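Local coordinates for uncharacterized protein (PDB 5IFF) that is the restriction DNA glycosylase R.PabI, which binds double-stranded DNA and adenine and probably excises adenine bases from its recognition sequence, at residues K95-V100 against T204-I209; H82-Y87 against V186-M191. The protein carries 2 engineered substitutions. All coordinates share one frame; numbering follows the deposited sequence.

Contact 1: K95-V100 against T204-I209; sequences KFADDV and THKNDI
Val100, whose carbonyl group receives the tip of Lys206, also lays its CG2 methyl over one face of the Phe96 ring, 3.8 Å above the plane and displaced toward the rim. That ring further makes a cation-pi contact with Lys196, and Tyr119 of the second subunit packs on both Phe96 and Val100. Lys206 NZ lies 2.7 Å from Val100 O, nearly in line with the carbonyl bond (C=O...N angle 162°), and 3.0 Å from Ala97 O, where it is tilted 22° from the carbonyl plane. Tyr103 OH adds a third hydrogen bond to NZ. The lysine runs extended as far as CD and then bends (chi3 100°), which turns NZ onto the two oxygens. On the way its CD passes 4.1 Å from Ala97 CB and 3.4 Å from Ala97 O, at the pair of residues where the backbones come nearest (CA atoms 6.9 Å apart). A leucine in place of Lys206 has no ammonium, and Ala97 O, Val100 O and Tyr103 OH would probably be left without the partner that joins them. Charged donors so placed probably offset the partial negative charge of a helix end. In this helix-to-helix tie, a lysine of helix 203-216 hydrogen-bonds carbonyls at the C-terminal end of helix 87-99, that of Ala97 in the last turn and that of Val100 just beyond.

Contact 2: H82-Y87 against V186-M191; sequences HGILTY and VPVDLM
Val188, Ile84 and Leu85 bury the most surface here, in an apolar joint between an interhelical loop and the start of a helix. Helices 72-81 and 87-99 are linked by that loop, and it packs against the first turn of helix 188-201, which directly follows strand 181-186. Val188, the first helical residue after the N-cap Pro187, divides its two methyls between two neighbours. Its CG2 meets Ile84 CG2 at 3.4 Å, while its CG1 meets Leu85 CD2 at 3.5 Å; both separations are shorter than usual carbon-carbon contacts, so the fit is tight.

Ile84 directs its CB toward the helix and keeps CG1 beside the backbone N (chi1 -70°), which leaves CG2 anti to that N and facing Val188. The same CG2 also touches Met191 CE at 4.2 Å, the two side chains crossing at about a right angle; a bend at the end of the methionine (chi3 -89°) gives its methyl this position. Met191 additionally lies on Met75 and Ala79 of helix 72-81, and Ile84 also touches Ile12 of strand 11-17. Leu85 starts out alongside the partner segment, yet its CD2 branch comes round to Val188. Its backbone is held locally, Leu85 O bonding to His80 ND1, and the following Thr86 caps helix 87-99 through OG1 to Asp89 N. Both methyls of Val188 lie on the same side of Ile84 O, CG1 and CG2 each 3.9 Å from it.

How the contacts relate
The centres of the two contacts lie 18 Å apart and their nearest atoms about 8 Å, so they do not touch. Their segments alternate along the chain, in the order 82-87, 95-100, 186-191, 204-209. Helix 87-99 spans the first two: contact 2 involves the loop leading into it, contact 1 its C-terminal end. Likewise helix 188-201 begins in contact 2, and near its other end Ile199 packs on Phe96 and Val100; helix 203-216 then follows with contact 1. Helix 87-99 is thus tied at both ends to the C-terminal helical pair, in parts whose nearest atoms are about 14 and 19 Å from the bound DNA.

Contact 1: K95-V100 against T204-I209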
loop_
_atom_site.group_PDB
_atom_site.type_symbol
_atom_site.label_atom_id
_atom_site.label_comp_id
_atom_site.label_asym_id
_atom_site.label_seq_id
_atom_site.Cartn_x
_atom_site.Cartn_y
_atom_site.Cartn_z
ATOM N N LYS A 95 6.867 -18.674 36.758
ATOM C CA LYS A 95 7.207 -20.084 36.985
ATOM C C LYS A 95 6.929 -20.960 35.748
ATOM O O LYS A 95 7.699 -21.862 35.418
ATOM C CB LYS A 95 6.420 -20.654 38.156
ATOM C CG LYS A 95 6.959 -22.010 38.638
ATOM C CD LYS A 95 6.315 -22.459 39.972
ATOM C CE LYS A 95 6.130 -21.302 40.967
ATOM N NZ LYS A 95 6.211 -21.709 42.430
ATOM N N PHE A 96 5.787 -20.730 35.128
ATOM C CA PHE A 96 5.442 -21.413 33.874
ATOM C C PHE A 96 6.517 -21.160 32.797
ATOM O O PHE A 96 7.050 -22.112 32.186
ATOM C CB PHE A 96 4.062 -20.950 33.393
ATOM C CG PHE A 96 3.656 -21.511 32.038
ATOM C CD1 PHE A 96 3.274 -22.846 31.910
ATOM C CD2 PHE A 96 3.660 -20.699 30.917
ATOM C CE1 PHE A 96 2.874 -23.374 30.666
ATOM C CE2 PHE A 96 3.272 -21.214 29.662
ATOM C CZ PHE A 96 2.877 -22.566 29.548
ATOM N N ALA A 97 6.859 -19.888 32.595
ATOM C CA ALA A 97 7.876 -19.545 31.618
ATOM C C ALA A 97 9.215 -20.221 31.900
ATOM O O ALA A 97 9.927 -20.571 30.947
ATOM C CB ALA A 97 8.048 -18.040 31.536
ATOM N N ASP A 98 9.568 -20.421 33.183
ATOM C CA ASP A 98 10.808 -21.121 33.529
ATOM C C ASP A 98 10.813 -22.547 33.030
ATOM O O ASP A 98 11.858 -23.091 32.684
ATOM C CB ASP A 98 11.037 -21.139 35.052
ATOM C CG ASP A 98 11.465 -19.784 35.590
ATOM O OD1 ASP A 98 11.974 -18.978 34.770
ATOM O OD2 ASP A 98 11.306 -19.527 36.810
ATOM N N ASP A 99 9.642 -23.154 33.037
ATOM C CA ASP A 99 9.472 -24.558 32.657
ATOM C C ASP A 99 9.409 -24.770 31.119
ATOM O O ASP A 99 9.606 -25.857 30.625
ATOM C CB ASP A 99 8.191 -25.128 33.306
ATOM C CG ASP A 99 8.188 -25.024 34.855
ATOM O OD1 ASP A 99 9.272 -25.006 35.487
ATOM O OD2 ASP A 99 7.083 -24.974 35.445
ATOM N N VAL A 100 9.096 -23.731 30.371
ATOM C CA VAL A 100 8.947 -23.869 28.911
ATOM C C VAL A 100 10.327 -23.858 28.220
ATOM O O VAL A 100 11.057 -22.852 28.352
ATOM C CB VAL A 100 8.075 -22.733 28.367
ATOM C CG1 VAL A 100 8.017 -22.755 26.813
ATOM C CG2 VAL A 100 6.656 -22.845 28.958
ATOM N N THR A 204 11.776 -15.885 21.707
ATOM C CA THR A 204 11.809 -14.432 21.710
ATOM C C THR A 204 10.557 -13.845 22.351
ATOM O O THR A 204 10.628 -12.898 23.161
ATOM C CB THR A 204 11.964 -13.883 20.278
ATOM O OG1 THR A 204 13.237 -14.301 19.766
ATOM C CG2 THR A 204 11.950 -12.356 20.301
ATOM N N HIS A 205 9.402 -14.418 22.004
ATOM C CA HIS A 205 8.165 -13.936 22.623
ATOM C C HIS A 205 8.189 -14.180 24.122
ATOM O O HIS A 205 7.788 -13.306 24.873
ATOM C CB HIS A 205 6.924 -14.614 22.015
ATOM C CG HIS A 205 6.515 -14.061 20.678
ATOM N ND1 HIS A 205 6.480 -12.703 20.415
ATOM C CD2 HIS A 205 6.165 -14.681 19.527
ATOM C CE1 HIS A 205 6.112 -12.523 19.143
ATOM N NE2 HIS A 205 5.912 -13.707 18.594
ATOM N N LYS A 206 8.639 -15.362 24.534
ATOM C CA LYS A 206 8.720 -15.669 25.985
ATOM C C LYS A 206 9.613 -14.644 26.716
ATOM O O LYS A 206 9.265 -14.126 27.805
ATOM C CB LYS A 206 9.277 -17.096 26.203
ATOM C CG LYS A 206 9.438 -17.426 27.712
ATOM C CD LYS A 206 9.931 -18.864 27.988
ATOM C CE LYS A 206 11.386 -18.898 28.272
ATOM N NZ LYS A 206 11.903 -20.293 28.674
ATOM N N ASN A 207 10.782 -14.379 26.130
ATOM C CA ASN A 207 11.708 -13.436 26.728
ATOM C C ASN A 207 11.048 -12.091 26.870
ATOM O O ASN A 207 11.207 -11.432 27.906
ATOM C CB ASN A 207 12.994 -13.313 25.881
ATOM C CG ASN A 207 13.845 -14.574 25.948
ATOM O OD1 ASN A 207 13.711 -15.396 26.868
ATOM N ND2 ASN A 207 14.739 -14.720 24.999
ATOM N N ASP A 208 10.285 -11.699 25.841
ATOM C CA ASP A 208 9.585 -10.418 25.896
ATOM C C ASP A 208 8.583 -10.400 27.031
ATOM O O ASP A 208 8.500 -9.410 27.758
ATOM C CB ASP A 208 8.839 -10.087 24.609
ATOM C CG ASP A 208 9.752 -9.692 23.468
ATOM O OD1 ASP A 208 10.944 -9.360 23.719
ATOM O OD2 ASP A 208 9.230 -9.665 22.326
ATOM N N ILE A 209 7.779 -11.469 27.125
ATOM C CA ILE A 209 6.751 -11.542 28.159
ATOM C C ILE A 209 7.385 -11.558 29.559
ATOM O O ILE A 209 6.892 -10.885 30.454
ATOM C CB ILE A 209 5.859 -12.803 28.020
ATOM C CG1 ILE A 209 5.085 -12.763 26.690
ATOM C CG2 ILE A 209 4.859 -12.923 29.232
ATOM C CD1 ILE A 209 4.193 -11.464 26.549
#

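Contact 2: H82-Y87 against V186-M191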
loop_
_atom_site.group_PDB
_atom_site.type_symbol
_atom_site.label_atom_id
_atom_site.label_comp_id
_atom_site.label_asym_id
_atom_site.label_seq_id
_atom_site.Cartn_x
_atom_site.Cartn_y
_atom_site.Cartn_z
ATOM N N HIS A 82 -4.894 -2.818 39.494
ATOM C CA HIS A 82 -6.184 -2.807 40.166
ATOM C C HIS A 82 -6.469 -4.101 40.901
ATOM O O HIS A 82 -7.586 -4.323 41.301
ATOM C CB HIS A 82 -7.324 -2.495 39.144
ATOM C CG HIS A 82 -7.362 -1.050 38.782
ATOM N ND1 HIS A 82 -6.772 -0.554 37.638
ATOM C CD2 HIS A 82 -7.738 0.031 39.502
ATOM C CE1 HIS A 82 -6.860 0.766 37.634
ATOM N NE2 HIS A 82 -7.437 1.142 38.760
ATOM N N GLY A 83 -5.469 -4.971 41.021
ATOM C CA GLY A 83 -5.627 -6.158 41.844
ATOM C C GLY A 83 -6.458 -7.252 41.189
ATOM O O GLY A 83 -6.820 -8.223 41.830
ATOM N N ILE A 84 -6.724 -7.111 39.888
ATOM C CA ILE A 84 -7.396 -8.157 39.141
ATOM C C ILE A 84 -6.416 -9.303 38.878
ATOM O O ILE A 84 -6.728 -10.476 39.103
ATOM C CB ILE A 84 -7.982 -7.595 37.829
ATOM C CG1 ILE A 84 -9.174 -6.661 38.166
ATOM C CG2 ILE A 84 -8.497 -8.720 36.921
ATOM C CD1 ILE A 84 -9.619 -5.773 36.925
ATOM N N LEU A 85 -5.228 -8.956 38.426
ATOM C CA LEU A 85 -4.194 -9.940 38.215
ATOM C C LEU A 85 -3.198 -9.758 39.391
ATOM O O LEU A 85 -2.582 -8.694 39.552
ATOM C CB LEU A 85 -3.586 -9.745 36.858
ATOM C CG LEU A 85 -2.783 -10.859 36.180
ATOM C CD1 LEU A 85 -1.533 -11.086 36.944
ATOM C CD2 LEU A 85 -3.489 -12.178 35.987
ATOM N N THR A 86 -3.130 -10.757 40.253
ATOM C CA THR A 86 -2.476 -10.600 41.541
ATOM C C THR A 86 -0.976 -10.842 41.404
ATOM O O THR A 86 -0.513 -11.328 40.366
ATOM C CB THR A 86 -3.001 -11.594 42.601
ATOM O OG1 THR A 86 -2.765 -12.916 42.120
ATOM C CG2 THR A 86 -4.505 -11.401 42.871
ATOM N N TYR A 87 -0.240 -10.524 42.457
ATOM C CA TYR A 87 1.194 -10.838 42.424
ATOM C C TYR A 87 1.359 -12.319 42.254
ATOM O O TYR A 87 2.174 -12.759 41.462
ATOM C CB TYR A 87 1.895 -10.400 43.731
ATOM C CG TYR A 87 2.101 -8.930 43.769
ATOM C CD1 TYR A 87 3.235 -8.351 43.190
ATOM C CD2 TYR A 87 1.152 -8.100 44.356
ATOM C CE1 TYR A 87 3.432 -6.979 43.209
ATOM C CE2 TYR A 87 1.338 -6.728 44.383
ATOM C CZ TYR A 87 2.478 -6.174 43.805
ATOM O OH TYR A 87 2.663 -4.806 43.840
ATOM N N VAL A 186 -12.898 -8.444 29.944
ATOM C CA VAL A 186 -11.812 -9.401 29.762
ATOM C C VAL A 186 -11.712 -10.228 31.023
ATOM O O VAL A 186 -11.443 -9.680 32.074
ATOM C CB VAL A 186 -10.445 -8.687 29.500
ATOM C CG1 VAL A 186 -9.285 -9.742 29.323
ATOM C CG2 VAL A 186 -10.553 -7.770 28.268
ATOM N N PRO A 187 -11.919 -11.551 30.917
ATOM C CA PRO A 187 -11.760 -12.442 32.060
ATOM C C PRO A 187 -10.278 -12.529 32.480
ATOM O O PRO A 187 -9.422 -12.592 31.590
ATOM C CB PRO A 187 -12.255 -13.786 31.519
ATOM C CG PRO A 187 -12.950 -13.476 30.207
ATOM C CD PRO A 187 -12.165 -12.310 29.695
ATOM N N VAL A 188 -9.970 -12.568 33.786
ATOM C CA VAL A 188 -8.566 -12.815 34.154
ATOM C C VAL A 188 -7.942 -14.049 33.522
ATOM O O VAL A 188 -6.787 -14.002 33.171
ATOM C CB VAL A 188 -8.339 -12.999 35.673
ATOM C CG1 VAL A 188 -6.895 -12.805 35.964
ATOM C CG2 VAL A 188 -9.066 -12.001 36.441
ATOM N N ASP A 189 -8.676 -15.160 33.392
ATOM C CA ASP A 189 -8.051 -16.356 32.841
ATOM C C ASP A 189 -7.653 -16.167 31.361
ATOM O O ASP A 189 -6.740 -16.828 30.875
ATOM C CB ASP A 189 -8.949 -17.592 33.000
ATOM C CG ASP A 189 -10.298 -17.432 32.343
ATOM O OD1 ASP A 189 -10.608 -16.319 31.889
ATOM O OD2 ASP A 189 -11.067 -18.415 32.303
ATOM N N LEU A 190 -8.337 -15.276 30.660
ATOM C CA LEU A 190 -8.002 -15.015 29.275
ATOM C C LEU A 190 -6.639 -14.288 29.219
ATOM O O LEU A 190 -5.867 -14.480 28.323
ATOM C CB LEU A 190 -9.021 -14.132 28.601
ATOM C CG LEU A 190 -8.688 -13.757 27.159
ATOM C CD1 LEU A 190 -8.541 -15.000 26.294
ATOM C CD2 LEU A 190 -9.755 -12.771 26.547
ATOM N N MET A 191 -6.432 -13.356 30.122
ATOM C CA MET A 191 -5.167 -12.628 30.150
ATOM C C MET A 191 -4.058 -13.596 30.505
ATOM O O MET A 191 -2.971 -13.528 29.905
ATOM C CB MET A 191 -5.204 -11.477 31.178
ATOM C CG MET A 191 -6.060 -10.246 30.704
ATOM S SD MET A 191 -6.101 -8.893 31.932
ATOM C CE MET A 191 -7.554 -9.408 32.928
#